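Local coordinates for protein endo-N-acetyl-beta-D-glucosaminidase (Hypocrea jecorina, PDB 4AC1) that hydrolyses N-glycans within their N,N'-diacetylchitobiose core as a family 18 glycoside hydrolase, and so deglycosylates the fungus's own cellulases, at residues G88-T92 against Q93-S97; Q133-D136 against R137-R141; A155-A158 against S159-E162; N237-V240 against S241-E245; Q273-T276 against V277-P281. One frame throughout, in Å; residues are numbered along the deposited sequence. Where two conformers were deposited one is given.

Contact 1. Residues G88-T92 against Q93-S97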
loop_
_atom_site.group_PDB
_atom_site.type_symbol
_atom_site.label_atom_id
_atom_site.label_comp_id
_atom_site.label_asym_id
_atom_site.label_seq_id
_atom_site.Cartn_x
_atom_site.Cartn_y
_atom_site.Cartn_z
ATOM N N GLY A 88 -6.050 15.262 5.403
ATOM C CA GLY A 88 -5.113 16.373 5.481
ATOM C C GLY A 88 -3.972 16.374 4.483
ATOM O O GLY A 88 -3.406 17.433 4.201
ATOM N N SER A 89 -3.633 15.205 3.932
ATOM C CA SER A 89 -2.475 15.097 3.047
ATOM C C SER A 89 -2.771 15.489 1.597
ATOM O O SER A 89 -1.855 15.846 0.861
ATOM C CB SER A 89 -1.884 13.682 3.079
ATOM O OG SER A 89 -1.372 13.365 4.360
ATOM N N PHE A 90 -4.045 15.428 1.205
ATOM C CA PHE A 90 -4.419 15.559 -0.209
ATOM C C PHE A 90 -5.449 16.650 -0.457
ATOM O O PHE A 90 -6.130 16.639 -1.484
ATOM C CB PHE A 90 -4.951 14.220 -0.757
ATOM C CG PHE A 90 -4.002 13.066 -0.584
ATOM C CD1 PHE A 90 -2.742 13.063 -1.191
ATOM C CD2 PHE A 90 -4.369 11.979 0.199
ATOM C CE1 PHE A 90 -1.872 11.992 -1.015
ATOM C CE2 PHE A 90 -3.505 10.919 0.377
ATOM C CZ PHE A 90 -2.267 10.922 -0.221
ATOM N N ASN A 91 -5.576 17.588 0.476
ATOM C CA ASN A 91 -6.560 18.649 0.305
ATOM C C ASN A 91 -5.945 19.926 -0.272
ATOM O O ASN A 91 -4.750 19.977 -0.571
ATOM C CB ASN A 91 -7.392 18.886 1.586
ATOM C CG ASN A 91 -6.573 19.443 2.750
ATOM O OD1 ASN A 91 -6.898 19.206 3.921
ATOM N ND2 ASN A 91 -5.541 20.191 2.446
ATOM N N THR A 92 -6.784 20.939 -0.463
ATOM C CA THR A 92 -6.349 22.190 -1.090
ATOM C C THR A 92 -5.383 23.029 -0.225
ATOM O O THR A 92 -4.824 24.020 -0.702
ATOM C CB THR A 92 -7.555 23.050 -1.538
ATOM O OG1 THR A 92 -8.482 23.177 -0.457
ATOM C CG2 THR A 92 -8.258 22.400 -2.724
ATOM N N GLN A 93 -5.189 22.619 1.025
ATOM C CA GLN A 93 -4.242 23.273 1.940
ATOM C C GLN A 93 -2.839 22.675 1.805
ATOM O O GLN A 93 -1.850 23.289 2.217
ATOM C CB GLN A 93 -4.728 23.169 3.391
ATOM C CG GLN A 93 -5.839 24.145 3.753
ATOM C CD GLN A 93 -7.172 23.813 3.112
ATOM O OE1 GLN A 93 -7.635 24.522 2.217
ATOM N NE2 GLN A 93 -7.795 22.729 3.566
ATOM N N THR A 94 -2.751 21.473 1.230
ATOM C CA THR A 94 -1.475 20.766 1.120
ATOM C C THR A 94 -1.210 20.319 -0.329
ATOM O O THR A 94 -0.966 21.162 -1.194
ATOM C CB THR A 94 -1.364 19.613 2.147
ATOM O OG1 THR A 94 -2.437 18.695 1.943
ATOM C CG2 THR A 94 -1.425 20.149 3.581
ATOM N N LEU A 95 -1.263 19.016 -0.611
ATOM C CA LEU A 95 -0.792 18.531 -1.913
ATOM C C LEU A 95 -1.762 18.792 -3.070
ATOM O O LEU A 95 -1.383 18.651 -4.225
ATOM C CB LEU A 95 -0.376 17.052 -1.843
ATOM C CG LEU A 95 0.793 16.671 -0.919
ATOM C CD1 LEU A 95 0.991 15.160 -0.935
ATOM C CD2 LEU A 95 2.076 17.381 -1.310
ATOM N N ASP A 96 -2.996 19.188 -2.753
ATOM C CA ASP A 96 -3.947 19.606 -3.786
ATOM C C ASP A 96 -4.029 21.131 -3.874
ATOM O O ASP A 96 -4.993 21.658 -4.425
ATOM C CB ASP A 96 -5.339 19.012 -3.520
ATOM C CG ASP A 96 -6.149 18.780 -4.787
ATOM O OD1 ASP A 96 -5.568 18.761 -5.884
ATOM O OD2 ASP A 96 -7.373 18.584 -4.649
ATOM N N SER A 97 -3.024 21.838 -3.353
ATOM C CA SER A 97 -3.089 23.305 -3.329
ATOM C C SER A 97 -2.973 23.921 -4.710
ATOM O O SER A 97 -2.071 23.562 -5.462
ATOM C CB SER A 97 -1.979 23.904 -2.471
ATOM O OG SER A 97 -2.068 25.324 -2.484
HETATM O O HOH W 1 -3.715 26.453 -0.698
#

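Contact 2. Residues Q133-D136 against R137-R141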
loop_
_atom_site.group_PDB
_atom_site.type_symbol
_atom_site.label_atom_id
_atom_site.label_comp_id
_atom_site.label_asym_id
_atom_site.label_seq_id
_atom_site.Cartn_x
_atom_site.Cartn_y
_atom_site.Cartn_z
ATOM N N GLN A 133 -6.258 17.044 -11.467
ATOM C CA GLN A 133 -5.022 17.770 -11.725
ATOM C C GLN A 133 -4.002 17.529 -10.603
ATOM O O GLN A 133 -2.807 17.379 -10.859
ATOM C CB GLN A 133 -5.298 19.265 -11.860
ATOM C CG GLN A 133 -4.071 20.054 -12.273
ATOM C CD GLN A 133 -4.263 21.555 -12.210
ATOM O OE1 GLN A 133 -5.289 22.047 -11.741
ATOM N NE2 GLN A 133 -3.258 22.296 -12.672
ATOM N N GLY A 134 -4.492 17.523 -9.367
ATOM C CA GLY A 134 -3.629 17.323 -8.201
ATOM C C GLY A 134 -2.941 15.961 -8.158
ATOM O O GLY A 134 -1.724 15.872 -7.961
ATOM N N ILE A 135 -3.707 14.887 -8.355
ATOM C CA ILE A 135 -3.099 13.552 -8.325
ATOM C C ILE A 135 -2.179 13.351 -9.512
ATOM O O ILE A 135 -1.093 12.787 -9.369
ATOM C CB ILE A 135 -4.141 12.381 -8.183
ATOM C CG1 ILE A 135 -3.439 11.054 -7.852
ATOM C CG2 ILE A 135 -5.018 12.249 -9.429
ATOM C CD1 ILE A 135 -2.662 11.084 -6.520
ATOM N N ASP A 136 -2.599 13.834 -10.682
ATOM C CA ASP A 136 -1.764 13.703 -11.872
ATOM C C ASP A 136 -0.408 14.397 -11.672
ATOM O O ASP A 136 0.645 13.843 -12.008
ATOM C CB ASP A 136 -2.465 14.268 -13.116
ATOM C CG ASP A 136 -3.691 13.457 -13.565
ATOM O OD1 ASP A 136 -4.114 12.466 -12.922
ATOM O OD2 ASP A 136 -4.268 13.845 -14.608
ATOM N N ARG A 137 -0.442 15.619 -11.133
ATOM C CA ARG A 137 0.767 16.374 -10.851
ATOM C C ARG A 137 1.644 15.642 -9.850
ATOM O O ARG A 137 2.848 15.539 -10.042
ATOM C CB ARG A 137 0.420 17.767 -10.323
ATOM C CG ARG A 137 1.630 18.556 -9.821
ATOM C CD ARG A 137 1.284 19.958 -9.366
ATOM N NE ARG A 137 0.357 19.981 -8.237
ATOM C CZ ARG A 137 -0.151 21.091 -7.708
ATOM N NH1 ARG A 137 0.169 22.271 -8.223
ATOM N NH2 ARG A 137 -0.987 21.023 -6.680
ATOM N N LEU A 138 1.050 15.142 -8.773
ATOM C CA LEU A 138 1.842 14.505 -7.734
ATOM C C LEU A 138 2.621 13.307 -8.263
ATOM O O LEU A 138 3.806 13.153 -7.985
ATOM C CB LEU A 138 0.936 14.092 -6.578
ATOM C CG LEU A 138 1.576 13.416 -5.365
ATOM C CD1 LEU A 138 2.724 14.252 -4.767
ATOM C CD2 LEU A 138 0.496 13.128 -4.331
ATOM N N ILE A 139 1.935 12.451 -9.016
ATOM C CA ILE A 139 2.555 11.262 -9.588
ATOM C C ILE A 139 3.615 11.643 -10.615
ATOM O O ILE A 139 4.718 11.110 -10.587
ATOM C CB ILE A 139 1.488 10.350 -10.220
ATOM C CG1 ILE A 139 0.586 9.810 -9.110
ATOM C CG2 ILE A 139 2.126 9.215 -11.060
ATOM C CD1 ILE A 139 -0.583 9.050 -9.579
ATOM N N ALA A 140 3.281 12.561 -11.526
ATOM C CA ALA A 140 4.246 12.981 -12.535
ATOM C C ALA A 140 5.504 13.613 -11.935
ATOM O O ALA A 140 6.615 13.376 -12.409
ATOM C CB ALA A 140 3.593 13.932 -13.553
ATOM N N ARG A 141 5.315 14.413 -10.893
ATOM C CA ARG A 141 6.415 15.077 -10.212
ATOM C C ARG A 141 7.295 14.074 -9.461
ATOM O O ARG A 141 8.528 14.158 -9.537
ATOM C CB ARG A 141 5.909 16.173 -9.266
ATOM C CG ARG A 141 6.996 16.881 -8.474
ATOM C CD ARG A 141 8.010 17.614 -9.336
ATOM N NE ARG A 141 8.945 18.326 -8.469
ATOM C CZ ARG A 141 8.687 19.505 -7.912
ATOM N NH1 ARG A 141 7.536 20.120 -8.162
ATOM N NH2 ARG A 141 9.579 20.071 -7.108
HETATM O O HOH W 2 -0.402 17.800 -6.646
#

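Contact 3. Residues A155-A158 against S159-E162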
loop_
_atom_site.group_PDB
_atom_site.type_symbol
_atom_site.label_atom_id
_atom_site.label_comp_id
_atom_site.label_asym_id
_atom_site.label_seq_id
_atom_site.Cartn_x
_atom_site.Cartn_y
_atom_site.Cartn_z
ATOM N N ALA A 155 -3.809 3.147 -3.744
ATOM C CA ALA A 155 -4.651 2.179 -3.059
ATOM C C ALA A 155 -6.140 2.481 -3.293
ATOM O O ALA A 155 -6.874 2.785 -2.351
ATOM C CB ALA A 155 -4.309 2.166 -1.561
ATOM N N PRO A 156 -6.611 2.388 -4.547
ATOM C CA PRO A 156 -8.048 2.545 -4.787
ATOM C C PRO A 156 -8.841 1.464 -4.062
ATOM O O PRO A 156 -8.380 0.336 -3.933
ATOM C CB PRO A 156 -8.162 2.314 -6.294
ATOM C CG PRO A 156 -6.989 1.442 -6.634
ATOM C CD PRO A 156 -5.894 1.883 -5.733
ATOM N N VAL A 157 -10.042 1.805 -3.608
ATOM C CA VAL A 157 -10.969 0.762 -3.205
ATOM C C VAL A 157 -11.418 0.056 -4.487
ATOM O O VAL A 157 -11.440 0.649 -5.563
ATOM C CB VAL A 157 -12.144 1.305 -2.361
ATOM C CG1 VAL A 157 -11.619 2.054 -1.147
ATOM C CG2 VAL A 157 -13.074 2.175 -3.187
ATOM N N ALA A 158 -11.763 -1.221 -4.386
ATOM C CA ALA A 158 -11.983 -2.020 -5.589
ATOM C C ALA A 158 -13.008 -1.411 -6.554
ATOM O O ALA A 158 -12.746 -1.330 -7.752
ATOM C CB ALA A 158 -12.375 -3.446 -5.218
ATOM N N SER A 159 -14.150 -0.961 -6.027
ATOM C CA SER A 159 -15.215 -0.375 -6.843
ATOM C C SER A 159 -14.753 0.884 -7.592
ATOM O O SER A 159 -15.355 1.264 -8.588
ATOM C CB SER A 159 -16.463 -0.090 -6.005
ATOM O OG SER A 159 -16.121 0.640 -4.847
ATOM N N ALA A 160 -13.698 1.541 -7.117
ATOM C CA ALA A 160 -13.165 2.716 -7.824
ATOM C C ALA A 160 -12.511 2.360 -9.153
ATOM O O ALA A 160 -12.316 3.230 -10.006
ATOM C CB ALA A 160 -12.197 3.482 -6.944
ATOM N N LEU A 161 -12.195 1.082 -9.327
ATOM C CA LEU A 161 -11.637 0.578 -10.585
ATOM C C LEU A 161 -12.717 -0.052 -11.473
ATOM O O LEU A 161 -12.420 -0.624 -12.530
ATOM C CB LEU A 161 -10.510 -0.420 -10.319
ATOM C CG LEU A 161 -9.338 0.066 -9.461
ATOM C CD1 LEU A 161 -8.237 -0.969 -9.453
ATOM C CD2 LEU A 161 -8.823 1.428 -9.901
ATOM N N GLU A 162 -13.967 0.070 -11.018
ATOM C CA GLU A 162 -15.157 -0.452 -11.702
ATOM C C GLU A 162 -16.193 0.649 -11.944
ATOM O O GLU A 162 -17.398 0.375 -11.944
ATOM C CB GLU A 162 -15.794 -1.558 -10.861
ATOM C CG GLU A 162 -14.869 -2.732 -10.588
ATOM C CD GLU A 162 -15.379 -3.634 -9.478
ATOM O OE1 GLU A 162 -15.216 -3.300 -8.286
ATOM O OE2 GLU A 162 -15.967 -4.689 -9.789
#

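Contact 4. Residues N237-V240 against S241-E245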
loop_
_atom_site.group_PDB
_atom_site.type_symbol
_atom_site.label_atom_id
_atom_site.label_comp_id
_atom_site.label_asym_id
_atom_site.label_seq_id
_atom_site.Cartn_x
_atom_site.Cartn_y
_atom_site.Cartn_z
ATOM N N ASN A 237 -8.977 -20.080 -3.034
ATOM C CA ASN A 237 -9.837 -20.622 -4.073
ATOM C C ASN A 237 -9.981 -19.630 -5.234
ATOM O O ASN A 237 -9.887 -19.982 -6.401
ATOM C CB ASN A 237 -11.186 -21.010 -3.449
ATOM C CG ASN A 237 -12.092 -21.733 -4.418
ATOM O OD1 ASN A 237 -12.862 -21.107 -5.152
ATOM N ND2 ASN A 237 -12.019 -23.061 -4.416
ATOM N N THR A 238 -10.184 -18.368 -4.887
ATOM C CA THR A 238 -10.313 -17.329 -5.891
ATOM C C THR A 238 -9.014 -17.107 -6.665
ATOM O O THR A 238 -9.038 -16.987 -7.885
ATOM C CB THR A 238 -10.775 -16.014 -5.242
ATOM O OG1 THR A 238 -12.074 -16.228 -4.670
ATOM C CG2 THR A 238 -10.870 -14.889 -6.255
ATOM N N ILE A 239 -7.883 -17.059 -5.967
ATOM C CA ILE A 239 -6.604 -16.830 -6.648
ATOM C C ILE A 239 -6.255 -17.973 -7.612
ATOM O O ILE A 239 -5.779 -17.714 -8.719
ATOM C CB ILE A 239 -5.486 -16.524 -5.641
ATOM C CG1 ILE A 239 -5.690 -15.106 -5.091
ATOM C CG2 ILE A 239 -4.102 -16.680 -6.290
ATOM C CD1 ILE A 239 -4.727 -14.719 -3.966
ATOM N N VAL A 240 -6.516 -19.220 -7.207
ATOM C CA VAL A 240 -6.348 -20.374 -8.114
ATOM C C VAL A 240 -7.095 -20.122 -9.436
ATOM O O VAL A 240 -6.543 -20.315 -10.524
ATOM C CB VAL A 240 -6.768 -21.725 -7.461
ATOM C CG1 VAL A 240 -6.785 -22.854 -8.501
ATOM C CG2 VAL A 240 -5.821 -22.077 -6.340
ATOM N N SER A 241 -8.343 -19.678 -9.330
ATOM C CA SER A 241 -9.146 -19.395 -10.514
ATOM C C SER A 241 -8.578 -18.234 -11.336
ATOM O O SER A 241 -8.482 -18.321 -12.555
ATOM C CB SER A 241 -10.592 -19.122 -10.119
ATOM O OG SER A 241 -11.382 -18.853 -11.259
ATOM N N LEU A 242 -8.200 -17.139 -10.670
ATOM C CA LEU A 242 -7.619 -15.994 -11.371
ATOM C C LEU A 242 -6.353 -16.356 -12.136
ATOM O O LEU A 242 -6.201 -15.957 -13.288
ATOM C CB LEU A 242 -7.322 -14.845 -10.398
ATOM C CG LEU A 242 -8.548 -14.207 -9.738
ATOM C CD1 LEU A 242 -8.112 -13.219 -8.678
ATOM C CD2 LEU A 242 -9.439 -13.542 -10.767
ATOM N N VAL A 243 -5.455 -17.107 -11.496
ATOM C CA VAL A 243 -4.204 -17.541 -12.115
ATOM C C VAL A 243 -4.479 -18.411 -13.358
ATOM O O VAL A 243 -3.778 -18.316 -14.363
ATOM C CB VAL A 243 -3.290 -18.230 -11.061
ATOM C CG1 VAL A 243 -2.153 -19.032 -11.708
ATOM C CG2 VAL A 243 -2.732 -17.178 -10.100
ATOM N N SER A 244 -5.527 -19.239 -13.287
ATOM C CA SER A 244 -5.912 -20.061 -14.450
ATOM C C SER A 244 -6.347 -19.197 -15.646
ATOM O O SER A 244 -6.177 -19.597 -16.809
ATOM C CB SER A 244 -6.985 -21.085 -14.074
ATOM O OG SER A 244 -8.280 -20.520 -14.074
ATOM N N GLU A 245 -6.887 -18.014 -15.352
ATOM C CA GLU A 245 -7.313 -17.054 -16.372
ATOM C C GLU A 245 -6.153 -16.228 -16.910
ATOM O O GLU A 245 -6.035 -16.040 -18.124
ATOM C CB GLU A 245 -8.333 -16.067 -15.796
ATOM C CG GLU A 245 -9.641 -16.639 -15.306
ATOM C CD GLU A 245 -10.607 -15.527 -14.938
ATOM O OE1 GLU A 245 -10.527 -15.035 -13.801
ATOM O OE2 GLU A 245 -11.398 -15.108 -15.807
#

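Contact 5. Residues Q273-T276 against V277-P281. Unlike the reference sequence in segment 277-281: Val-277 (reference Glu). With NAG (2-acetamido-2-deoxy-beta-D-glucopyranose), chain B.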
loop_
_atom_site.group_PDB
_atom_site.type_symbol
_atom_site.label_atom_id
_atom_site.label_comp_id
_atom_site.label_asym_id
_atom_site.label_seq_id
_atom_site.Cartn_x
_atom_site.Cartn_y
_atom_site.Cartn_z
ATOM N N GLN A 273 3.168 -16.368 5.794
ATOM C CA GLN A 273 3.449 -17.769 5.464
ATOM C C GLN A 273 2.305 -18.420 4.676
ATOM O O GLN A 273 2.525 -19.033 3.641
ATOM C CB GLN A 273 3.722 -18.572 6.738
ATOM C CG GLN A 273 4.985 -18.176 7.474
ATOM C CD GLN A 273 5.176 -18.926 8.772
ATOM O OE1 GLN A 273 4.234 -19.091 9.547
ATOM N NE2 GLN A 273 6.405 -19.337 9.042
ATOM N N ILE A 274 1.078 -18.249 5.160
ATOM C CA ILE A 274 -0.094 -18.798 4.486
ATOM C C ILE A 274 -0.266 -18.212 3.089
ATOM O O ILE A 274 -0.499 -18.935 2.114
ATOM C CB ILE A 274 -1.371 -18.597 5.350
ATOM C CG1 ILE A 274 -1.280 -19.485 6.597
ATOM C CG2 ILE A 274 -2.639 -18.895 4.546
ATOM C CD1 ILE A 274 -2.458 -19.406 7.519
ATOM N N VAL A 275 -0.137 -16.893 2.979
ATOM C CA VAL A 275 -0.301 -16.252 1.670
ATOM C C VAL A 275 0.844 -16.597 0.716
ATOM O O VAL A 275 0.633 -16.683 -0.479
ATOM C CB VAL A 275 -0.559 -14.727 1.798
ATOM C CG1 VAL A 275 -0.773 -14.103 0.445
ATOM C CG2 VAL A 275 -1.787 -14.498 2.641
ATOM N N THR A 276 2.041 -16.818 1.250
ATOM C CA THR A 276 3.137 -17.338 0.432
ATOM C C THR A 276 2.790 -18.725 -0.136
ATOM O O THR A 276 3.047 -18.997 -1.322
ATOM C CB THR A 276 4.466 -17.366 1.201
ATOM O OG1 THR A 276 4.872 -16.022 1.507
ATOM C CG2 THR A 276 5.565 -18.027 0.368
ATOM N N VAL A 277 2.182 -19.591 0.681
ATOM C CA VAL A 277 1.764 -20.904 0.166
ATOM C C VAL A 277 0.699 -20.764 -0.928
ATOM O O VAL A 277 0.670 -21.544 -1.883
ATOM C CB VAL A 277 1.258 -21.873 1.256
ATOM C CG1 VAL A 277 1.039 -23.261 0.657
ATOM C CG2 VAL A 277 2.240 -22.003 2.388
ATOM N N ILE A 278 -0.171 -19.770 -0.803
ATOM C CA ILE A 278 -1.174 -19.503 -1.832
ATOM C C ILE A 278 -0.546 -19.005 -3.144
ATOM O O ILE A 278 -0.885 -19.491 -4.237
ATOM C CB ILE A 278 -2.226 -18.485 -1.319
ATOM C CG1 ILE A 278 -3.040 -19.100 -0.178
ATOM C CG2 ILE A 278 -3.105 -17.973 -2.471
ATOM C CD1 ILE A 278 -3.963 -18.110 0.538
ATOM N N LEU A 279 0.369 -18.043 -3.050
ATOM C CA LEU A 279 0.888 -17.359 -4.225
ATOM C C LEU A 279 2.032 -18.098 -4.887
ATOM O O LEU A 279 2.226 -18.008 -6.106
ATOM C CB LEU A 279 1.397 -15.989 -3.815
ATOM C CG LEU A 279 0.344 -14.969 -3.405
ATOM C CD1 LEU A 279 1.041 -13.689 -2.914
ATOM C CD2 LEU A 279 -0.613 -14.678 -4.562
ATOM N N ARG A 280 2.816 -18.783 -4.064
ATOM C CA ARG A 280 3.996 -19.503 -4.524
ATOM C C ARG A 280 4.022 -20.921 -3.947
ATOM O O ARG A 280 4.903 -21.257 -3.150
ATOM C CB ARG A 280 5.266 -18.726 -4.155
ATOM C CG ARG A 280 5.417 -17.402 -4.902
ATOM C CD ARG A 280 6.686 -16.643 -4.537
ATOM N NE ARG A 280 6.630 -15.285 -5.075
ATOM C CZ ARG A 280 7.163 -14.902 -6.232
ATOM N NH1 ARG A 280 7.841 -15.768 -6.991
ATOM N NH2 ARG A 280 7.031 -13.645 -6.628
ATOM N N PRO A 281 3.053 -21.760 -4.364
ATOM C CA PRO A 281 2.908 -23.093 -3.758
ATOM C C PRO A 281 4.057 -24.051 -4.085
ATOM O O PRO A 281 4.178 -25.089 -3.442
ATOM C CB PRO A 281 1.577 -23.609 -4.319
ATOM C CG PRO A 281 1.315 -22.803 -5.542
ATOM C CD PRO A 281 2.039 -21.495 -5.401
HETATM C C1 NAG B . -5.775 -23.779 -2.730
HETATM C C2 NAG B . -5.117 -24.700 -1.701
HETATM C C3 NAG B . -4.847 -26.106 -2.246
HETATM C C4 NAG B . -5.992 -26.655 -3.093
HETATM C C5 NAG B . -6.553 -25.615 -4.065
HETATM C C6 NAG B . -7.823 -26.103 -4.756
HETATM C C7 NAG B . -3.785 -23.573 -0.006
HETATM C C8 NAG B . -2.456 -22.984 0.355
HETATM N N2 NAG B . -3.882 -24.101 -1.221
HETATM O O3 NAG B . -4.649 -27.000 -1.173
HETATM O O4 NAG B . -5.512 -27.776 -3.806
HETATM O O5 NAG B . -6.864 -24.426 -3.364
HETATM O O6 NAG B . -8.850 -26.377 -3.821
HETATM O O7 NAG B . -4.712 -23.553 0.801
#

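Contact 1. Residues G88-T92 against Q93-S97
Thr-94 and Asp-96 turn back onto the backbone of Gly-88 to Asn-91, and residues 88-97 fold into a compact loop with two successive type I beta turns, Asn-91 to Thr-94 and Thr-94 to Ser-97. The loop leads from strand 77-83 to helix 100-116, at the end of the family 18 (beta/alpha)8 barrel where the strand-to-helix loops shape the substrate side. Hydrogen bonds hold its middle. Asn-91 O accepts from Thr-94 N at 3.1 Å, closing the first turn, and from Asp-96 N at 2.9 Å. These donors reach the carbonyl from opposite faces of its plane, each well out of it and off the lone pairs. Thr-94 OG1, set between its backbone N and carbonyl carbon (chi1 59°), donates to Gly-88 O at 2.8 Å. Gly-88 itself has backbone angles at which a CB would jam against the preceding carbonyl O. Apolar contacts lie at the inner end. Leu-95 CD1 comes obliquely to Phe-90 CE1 at 4.3 Å, while Ser-89 CB sits 4.0 Å above the plane of the Phe-90 ring, over its centre. Val-82, Val-126 and Met-130 also touch this ring, which is about 6 Å from the side chain of Asp-125, a zinc-binding residue of this protein. Polar ends fasten the loop to its neighbours: Ser-89 OG bonds Ile-43 N, Asp-96 OD1 bonds Ser-131 OG and Ser-97 OG bonds Asp-99 N. At the outer end Ser-97 CA makes a CH...O contact with Thr-92 O at 3.2 Å. A water donates to the same Thr-92 O at 2.7 Å and also bonds Ser-97 OG.

Contact 2. Residues Q133-D136 against R137-R141
Ile-135 and Ile-139, one turn apart on helix 132-146, form the tightly packed part of this contact. Ile-135 CG1 lies 3.9 Å from Ile-139 CD1, the two side chains meeting at a slant, and Ile-139 CG1 rests 3.4 Å from Ile-135 O. Their backbones are joined by a bond from Ile-139 N to Ile-135 O at 3.1 Å. Leu-154 of strand 151-154 touches both isoleucines, as expected for the inner face of the helix in a beta-alpha-beta crossover. Leu-138 faces helix 100-116, where it meets Tyr-107. The other side is looser and wetter, with Gln-133 exposed. Arg-137 runs out extended and then bends at chi3 (62°), which brings its guanidinium back along Gly-134. A water lies in the guanidinium plane at its edge, accepts from Arg-137 NE at 2.8 Å and donates to Gly-134 O at 2.7 Å. That carbonyl also takes the helix bond from Leu-138 N at 3.0 Å. Beyond the helix, Arg-137 NH2 bonds Ser-97 O and the guanidinium makes a cation-pi contact with Phe-103. The chemistry implies division of labour: hydrocarbon seats the helix on the barrel, while the arginine, gripped by water, carbonyl and ring, is probably limited in its rotation.

Contact 3. Residues A155-A158 against S159-E162
Leu-161 reaches back over Pro-156, and its side chain can be followed atom by atom. CB lies 3.5 Å from Ala-158 O, the carbonyl that accepts from Leu-161's own N at 2.9 Å. With CG turned away from the carbonyl carbon (chi1 -56°), the branch point comes to 3.9 Å from Pro-156 CG. Both methyls then lie against the ring carbons, the two side chains crossing at an angle: CD1 meets Pro-156 CG, while CD2 approaches Pro-156 CG to 3.7 Å and Pro-156 CB to 3.8 Å. Tyr-172, Thr-188 and Ile-206 also touch Leu-161. Replacing the leucine with an alanine would probably leave a gap beside the proline ring and these neighbours. A second bond, from Ala-160 N to Val-157 O at 2.9 Å, repeats the i to i+3 pattern, and in both bonds the donor stands well above the carbonyl plane. Ala-160 CB meets Val-157 CG2 at 4.1 Å. Two polar side chains find partners elsewhere: Ser-159 OG bonds Ser-165 O, and Glu-162 forms a salt bridge with Arg-205. Backbone bonds join Pro-156 and Ala-158 to the zinc ligand Gln-189. These features belong to a buried 3-10 turn following strand 151-154 of a (beta/alpha)8 barrel.

Contact 4. Residues N237-V240 against S241-E245
Thr-238 and Leu-242 lie side by side and point the same way, their nearest atoms being Thr-238 CG2 and Leu-242 CD1 at 4.0 Å. The threonine methyl is anti to its backbone N, which puts it next to the leucine, while OG1, anti to the carbonyl carbon, bonds Met-197 O. Leu-242 CG rests 3.4 Å from Thr-238 O, which also accepts from Leu-242 N at 2.9 Å. The leucine reaches on to Met-197, Thr-200 and Ile-249, and to Tyr-203 and Asp-204 of helix 201-208. Ile-239 and Val-243 are oriented otherwise, with side chains that cross at a slant, Ile-239 CG2 approaching Val-243 CG2 at 4.1 Å; two conformers were deposited for Val-243, so this contact is doubtful. Underneath runs a backbone bond from Val-243 N to Ile-239 O. All four residues belong to helix 232-246, which crosses from strand 216-221 to strand 251-255 as a beta-alpha-beta unit on the outside of the (beta/alpha)8 barrel. Thr-238, Ile-239 and Leu-242 are buried, whereas Val-240, Val-243 and Ser-244 are on the exposed side. There Val-240 touches the N-acetylglucosamine attached to Asn-236. Ser-244 OG, placed between backbone N and carbonyl carbon (chi1 82°), curls back to donate to Ser-241 O at 2.7 Å. Glu-245 N shares that acceptor at 3.2 Å, and Ser-244 N bonds Val-240 O at 3.1 Å.

Contact 5. Residues Q273-T276 against V277-P281
Val-275 holds CG1 opposite its backbone N (chi1 -178°) and Leu-279 holds CG opposite its carbonyl carbon (chi1 -70°), and these torsions bring the two side chains together. They run alongside each other in the same direction, with Val-275 CG1 3.8 Å from Leu-279 CD1. Leu-279 CG also lies 3.4 Å from Val-275 O, the carbonyl that takes the helix bond from Leu-279 N at 2.9 Å. An alanine in place of the leucine is likely to strip Val-275 CG1 of this partner and open a gap toward Val-252. One step round the helix, Ile-274 CG2 and Ile-278 CD1 meet more distantly, at 4.3 Å. Outside, Val-277, which differs from the reference glutamate, brings CG1 to 3.5 Å from the acetamido methyl C8 of N-acetylglucosamine. Ile-278 CG1 approaches the same methyl at 4.0 Å, so two aliphatic side chains pack on the acetamido group of the sugar on Asn-236. Thr-276 faces inward, and its OG1 bonds both Ala-272 O and Ala-32 N. Its carbonyl O accepts from Arg-280 N at 2.8 Å, the last turn before the chain leaves helical angles at Arg-280, whose guanidinium forms a salt bridge with Asp-1. Helix 270-279 thus lies on the outside of the barrel, with Val-275 and Thr-276 against strand 4-9, Val-275 and Leu-279 against strand 251-255, and Ile-278 beside Asn-236 of helix 232-246.

Overall arrangement
Along the chain the five contacts follow in series, none nested in or crossing another, and each is closed within a single uninterrupted run of residues. Contact 1 folds up the loop between strand 77-83 and helix 100-116; contact 2 lies on helix 132-146 and touches contact 1, Leu-95 CD1 packing on Leu-138 CD2 at 4.0 Å. Contact 3 turns the chain after strand 151-154 and touches none of the others. Contacts 4 and 5 meet where Ile-239 CD1 packs on Ile-278 CG2 at 3.9 Å, joining helix 232-246 to the last helix, 270-279. The pair 4 and 5 stands across the barrel from contact 1, with centres about 39 Å away.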